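PDB 4F54: uncharacterized protein from Bacteroides thetaiotaomicron, which is of unknown function but belongs to the DUF4136 family of the TolB_N clan and is probably a lipoprotein of the cell envelope. Local coordinates for residues A58-E70 and T178-Q190. Sequence-based numbering, arbitrary orientation. Where two conformers were deposited one is given.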
loop_
_atom_site.group_PDB
_atom_site.type_symbol
_atom_site.label_atom_id
_atom_site.label_comp_id
_atom_site.label_asym_id
_atom_site.label_seq_id
_atom_site.Cartn_x
_atom_site.Cartn_y
_atom_site.Cartn_z
ATOM N N ALA A 58 -1.436 12.980 -6.105
ATOM C CA ALA A 58 -0.734 11.710 -5.985
ATOM C C ALA A 58 0.653 11.979 -5.431
ATOM O O ALA A 58 1.136 11.251 -4.555
ATOM C CB ALA A 58 -0.652 10.986 -7.325
ATOM N N GLU A 59 1.298 13.022 -5.961
ATOM C CA GLU A 59 2.607 13.433 -5.428
ATOM C C GLU A 59 2.527 13.695 -3.922
ATOM O O GLU A 59 3.458 13.277 -3.214
ATOM C CB GLU A 59 3.133 14.639 -6.158
ATOM C CG GLU A 59 3.567 14.250 -7.562
ATOM C CD GLU A 59 3.802 15.454 -8.467
ATOM O OE1 GLU A 59 3.750 16.601 -7.962
ATOM O OE2 GLU A 59 4.032 15.234 -9.684
ATOM N N GLN A 60 1.447 14.338 -3.449
ATOM C CA GLN A 60 1.310 14.662 -2.023
ATOM C C GLN A 60 1.094 13.395 -1.171
ATOM O O GLN A 60 1.633 13.284 -0.061
ATOM C CB GLN A 60 0.166 15.656 -1.747
ATOM C CG GLN A 60 0.298 17.037 -2.386
ATOM C CD GLN A 60 -1.064 17.788 -2.493
ATOM O OE1 GLN A 60 -2.072 17.435 -1.843
ATOM N NE2 GLN A 60 -1.095 18.815 -3.341
ATOM N N ILE A 61 0.357 12.428 -1.712
ATOM C CA ILE A 61 0.142 11.181 -1.033
ATOM C C ILE A 61 1.464 10.401 -0.890
ATOM O O ILE A 61 1.820 9.946 0.190
ATOM C CB ILE A 61 -0.912 10.335 -1.743
ATOM C CG1 ILE A 61 -2.277 11.054 -1.613
ATOM C CG2 ILE A 61 -0.910 8.890 -1.183
ATOM C CD1 ILE A 61 -3.308 10.450 -2.523
ATOM N N LEU A 62 2.193 10.267 -1.990
ATOM C CA LEU A 62 3.528 9.636 -1.931
ATOM C C LEU A 62 4.474 10.374 -0.979
ATOM O O LEU A 62 5.191 9.746 -0.190
ATOM C CB LEU A 62 4.109 9.531 -3.349
ATOM C CG LEU A 62 3.311 8.656 -4.313
ATOM C CD1 LEU A 62 3.828 8.782 -5.741
ATOM C CD2 LEU A 62 3.390 7.196 -3.782
ATOM N N ALA A 63 4.418 11.718 -0.982
ATOM C CA ALA A 63 5.247 12.491 -0.038
ATOM C C ALA A 63 4.881 12.169 1.418
ATOM O O ALA A 63 5.786 12.128 2.298
ATOM C CB ALA A 63 5.149 14.015 -0.320
ATOM N N ALA A 64 3.593 11.912 1.685
ATOM C CA ALA A 64 3.141 11.570 3.067
ATOM C C ALA A 64 3.751 10.233 3.518
ATOM O O ALA A 64 4.193 10.106 4.658
ATOM C CB ALA A 64 1.608 11.579 3.214
ATOM N N TYR A 65 3.815 9.245 2.613
ATOM C CA TYR A 65 4.520 7.947 2.918
ATOM C C TYR A 65 5.979 8.226 3.228
ATOM O O TYR A 65 6.512 7.719 4.215
ATOM C CB TYR A 65 4.369 6.950 1.754
ATOM C CG TYR A 65 2.968 6.298 1.811
ATOM C CD1 TYR A 65 2.650 5.388 2.822
ATOM C CD2 TYR A 65 1.965 6.635 0.909
ATOM C CE1 TYR A 65 1.367 4.833 2.953
ATOM C CE2 TYR A 65 0.708 6.064 1.013
ATOM C CZ TYR A 65 0.415 5.156 2.031
ATOM O OH TYR A 65 -0.858 4.604 2.144
ATOM N N THR A 66 6.629 8.983 2.347
ATOM C CA THR A 66 8.040 9.324 2.558
ATOM C C THR A 66 8.328 9.971 3.889
ATOM O O THR A 66 9.217 9.534 4.627
ATOM C CB THR A 66 8.550 10.168 1.379
ATOM O OG1 THR A 66 8.517 9.353 0.204
ATOM C CG2 THR A 66 9.992 10.694 1.661
ATOM N N GLU A 67 7.561 11.013 4.206
ATOM C CA GLU A 67 7.708 11.722 5.483
ATOM C C GLU A 67 7.459 10.797 6.685
ATOM O O GLU A 67 8.190 10.784 7.646
ATOM C CB GLU A 67 6.781 12.935 5.496
ATOM C CG GLU A 67 7.256 13.982 4.495
ATOM C CD GLU A 67 6.192 15.001 4.115
ATOM O OE1 GLU A 67 5.235 15.200 4.897
ATOM O OE2 GLU A 67 6.307 15.554 2.993
ATOM N N ASN A 68 6.413 10.000 6.610
ATOM C CA ASN A 68 6.105 9.096 7.693
ATOM C C ASN A 68 7.186 8.062 7.957
ATOM O O ASN A 68 7.523 7.811 9.108
ATOM C CB ASN A 68 4.749 8.396 7.463
ATOM C CG ASN A 68 3.588 9.198 8.018
ATOM O OD1 ASN A 68 3.385 9.250 9.268
ATOM N ND2 ASN A 68 2.829 9.860 7.109
HETATM N N MSE A 69 7.764 7.508 6.878
HETATM C CA MSE A 69 8.801 6.488 7.025
HETATM C C MSE A 69 10.047 7.120 7.625
HETATM O O MSE A 69 10.675 6.550 8.509
HETATM C CB MSE A 69 9.132 5.827 5.704
HETATM C CG MSE A 69 7.979 5.000 5.204
HETATM SE SE MSE A 69 7.775 3.378 6.281
HETATM C CE MSE A 69 9.301 2.387 5.595
ATOM N N GLU A 70 10.355 8.317 7.190
ATOM C CA GLU A 70 11.501 8.999 7.780
ATOM C C GLU A 70 11.274 9.282 9.261
ATOM O O GLU A 70 12.205 9.140 10.059
ATOM C CB GLU A 70 11.828 10.261 7.005
ATOM C CG GLU A 70 12.436 9.980 5.617
ATOM C CD GLU A 70 12.369 11.130 4.666
ATOM O OE1 GLU A 70 11.827 12.213 5.005
ATOM O OE2 GLU A 70 12.871 10.955 3.529
ATOM N N THR A 178 -7.490 17.589 3.004
ATOM C CA THR A 178 -6.624 16.703 2.240
ATOM C C THR A 178 -6.840 15.293 2.802
ATOM O O THR A 178 -5.927 14.782 3.419
ATOM C CB THR A 178 -5.148 17.158 2.364
ATOM O OG1 THR A 178 -4.779 17.275 3.757
ATOM C CG2 THR A 178 -4.943 18.511 1.659
ATOM N N LEU A 179 -8.056 14.710 2.687
ATOM C CA LEU A 179 -8.361 13.565 3.577
ATOM C C LEU A 179 -7.447 12.353 3.333
ATOM O O LEU A 179 -7.121 11.630 4.271
ATOM C CB LEU A 179 -9.840 13.123 3.552
ATOM C CG LEU A 179 -10.886 14.045 4.236
ATOM C CD1 LEU A 179 -12.264 13.389 4.128
ATOM C CD2 LEU A 179 -10.563 14.407 5.685
ATOM N N ALA A 180 -7.058 12.095 2.075
ATOM C CA ALA A 180 -6.131 10.982 1.834
ATOM C C ALA A 180 -4.844 11.131 2.690
ATOM O O ALA A 180 -4.310 10.123 3.191
ATOM C CB ALA A 180 -5.731 10.881 0.387
ATOM N N ILE A 181 -4.302 12.348 2.771
ATOM C CA ILE A 181 -3.056 12.551 3.529
ATOM C C ILE A 181 -3.294 12.299 5.021
ATOM O O ILE A 181 -2.441 11.705 5.706
ATOM C CB ILE A 181 -2.427 13.947 3.255
ATOM C CG1 ILE A 181 -1.726 13.936 1.888
ATOM C CG2 ILE A 181 -1.468 14.370 4.366
ATOM C CD1 ILE A 181 -1.736 15.286 1.196
ATOM N N GLU A 182 -4.423 12.761 5.523
ATOM C CA GLU A 182 -4.784 12.550 6.923
ATOM C C GLU A 182 -4.950 11.041 7.226
ATOM O O GLU A 182 -4.504 10.540 8.294
ATOM C CB GLU A 182 -6.037 13.347 7.302
ATOM C CG GLU A 182 -5.857 14.868 7.238
ATOM C CD GLU A 182 -7.160 15.641 7.450
ATOM O OE1 GLU A 182 -8.149 15.036 7.888
ATOM O OE2 GLU A 182 -7.191 16.854 7.172
ATOM N N ALA A 183 -5.519 10.316 6.278
ATOM C CA ALA A 183 -5.649 8.837 6.383
ATOM C C ALA A 183 -4.276 8.134 6.366
ATOM O O ALA A 183 -4.020 7.260 7.198
ATOM C CB ALA A 183 -6.595 8.262 5.335
ATOM N N VAL A 184 -3.366 8.553 5.465
ATOM C CA VAL A 184 -2.008 8.019 5.470
ATOM C C VAL A 184 -1.371 8.255 6.834
ATOM O O VAL A 184 -0.842 7.326 7.437
ATOM C CB VAL A 184 -1.166 8.534 4.267
ATOM C CG1 VAL A 184 0.305 8.142 4.413
ATOM C CG2 VAL A 184 -1.747 8.047 2.948
ATOM N N ASN A 185 -1.422 9.491 7.353
ATOM C CA ASN A 185 -0.851 9.805 8.658
ATOM C C ASN A 185 -1.446 8.930 9.738
ATOM O O ASN A 185 -0.727 8.395 10.592
ATOM C CB ASN A 185 -1.065 11.277 8.995
ATOM C CG ASN A 185 -0.223 12.208 8.136
ATOM O OD1 ASN A 185 0.728 11.777 7.488
ATOM N ND2 ASN A 185 -0.603 13.488 8.100
ATOM N N GLN A 186 -2.756 8.702 9.656
ATOM C CA GLN A 186 -3.422 7.865 10.654
ATOM C C GLN A 186 -2.975 6.417 10.641
ATOM O O GLN A 186 -2.828 5.788 11.686
ATOM C CB GLN A 186 -4.950 7.948 10.513
ATOM C CG GLN A 186 -5.728 7.021 11.446
ATOM C CD GLN A 186 -5.484 7.289 12.931
ATOM O OE1 GLN A 186 -5.399 8.450 13.363
ATOM N NE2 GLN A 186 -5.404 6.221 13.724
ATOM N N SER A 187 -2.721 5.899 9.443
ATOM C CA SER A 187 -2.274 4.506 9.288
ATOM C C SER A 187 -0.941 4.290 9.999
ATOM O O SER A 187 -0.715 3.237 10.617
ATOM C CB SER A 187 -2.189 4.080 7.816
ATOM O OG SER A 187 -1.048 4.619 7.108
ATOM N N PHE A 188 -0.083 5.305 9.994
ATOM C CA PHE A 188 1.164 5.207 10.780
ATOM C C PHE A 188 0.953 5.409 12.272
ATOM O O PHE A 188 1.556 4.708 13.077
ATOM C CB PHE A 188 2.245 6.165 10.237
ATOM C CG PHE A 188 2.871 5.674 8.980
ATOM C CD1 PHE A 188 2.322 5.996 7.723
ATOM C CD2 PHE A 188 3.955 4.866 9.037
ATOM C CE1 PHE A 188 2.907 5.535 6.542
ATOM C CE2 PHE A 188 4.527 4.397 7.883
ATOM C CZ PHE A 188 3.989 4.721 6.623
ATOM N N THR A 189 0.088 6.355 12.659
ATOM C CA THR A 189 -0.223 6.586 14.064
ATOM C C THR A 189 -0.702 5.314 14.784
ATOM O O THR A 189 -0.306 5.029 15.903
ATOM C CB THR A 189 -1.277 7.714 14.205
ATOM O OG1 THR A 189 -0.744 8.896 13.590
ATOM C CG2 THR A 189 -1.614 7.956 15.675
ATOM N N GLN A 190 -1.552 4.550 14.114
ATOM C CA GLN A 190 -2.058 3.287 14.682
ATOM C C GLN A 190 -1.140 2.083 14.426
ATOM O O GLN A 190 -1.556 0.936 14.651
ATOM C CB GLN A 190 -3.492 3.008 14.162
ATOM C CG GLN A 190 -3.605 2.630 12.684
ATOM C CD GLN A 190 -5.055 2.549 12.249
ATOM O OE1 GLN A 190 -5.788 3.568 12.337
ATOM N NE2 GLN A 190 -5.487 1.380 11.695
HETATM O O HOH W 1 -1.525 3.924 4.417
HETATM O O HOH W 2 1.529 9.820 11.289
#
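Val184 covers the Tyr65 ring with one methyl: CG1 lies 3.7 Å from the ring centroid, almost on the normal, a CH-pi contact. It is the knob of a knobs-into-holes contact, seated among Ile61, Ala64, Tyr65 and Asn68, between helix 56-70 and helix 179-189, whose paired segments run nearly parallel (19°) and pack side by side on one face of the mixed beta-sheet. Branching at CB suits valine to this place: CG1 stands anti to the backbone N (chi1 171°) and meets the ring face, while CG2 reaches the rim, 3.6 Å from Tyr65 OH. Ala64 CB lies 3.9 Å from Val184 CG1, a methyl probably small enough to let the knob fit here. Tyr65 OH bonds to Thr142 of the sheet.

Toward the C-terminal ends, Asn68 lies over the Phe188 ring. Its CB sits above the centre, 3.5 Å from the centroid, and its amide stacks with planes only 6° apart, so a flat polar group can cover an aromatic face and still donate from ND2. That nitrogen gives a bond to Asn185 OD1 at 2.9 Å, within the planes of both amides, and another to Ala64 O one turn back, which it meets from above the carbonyl plane. With an alanine here, Asn185 OD1 would probably lose this donor, water 2 one of its two acceptors, and part of the Phe188 face its cover. The ring edge takes Tyr65 CD1 and, as a Met-aromatic contact, the selenium of Met69, 3.8 Å from Phe188 CE2. At the other end Ile61 CD1 meets Ala180 CB. Water 2 donates to both Asn68 OD1 and Asn185 O, each at 2.8 Å.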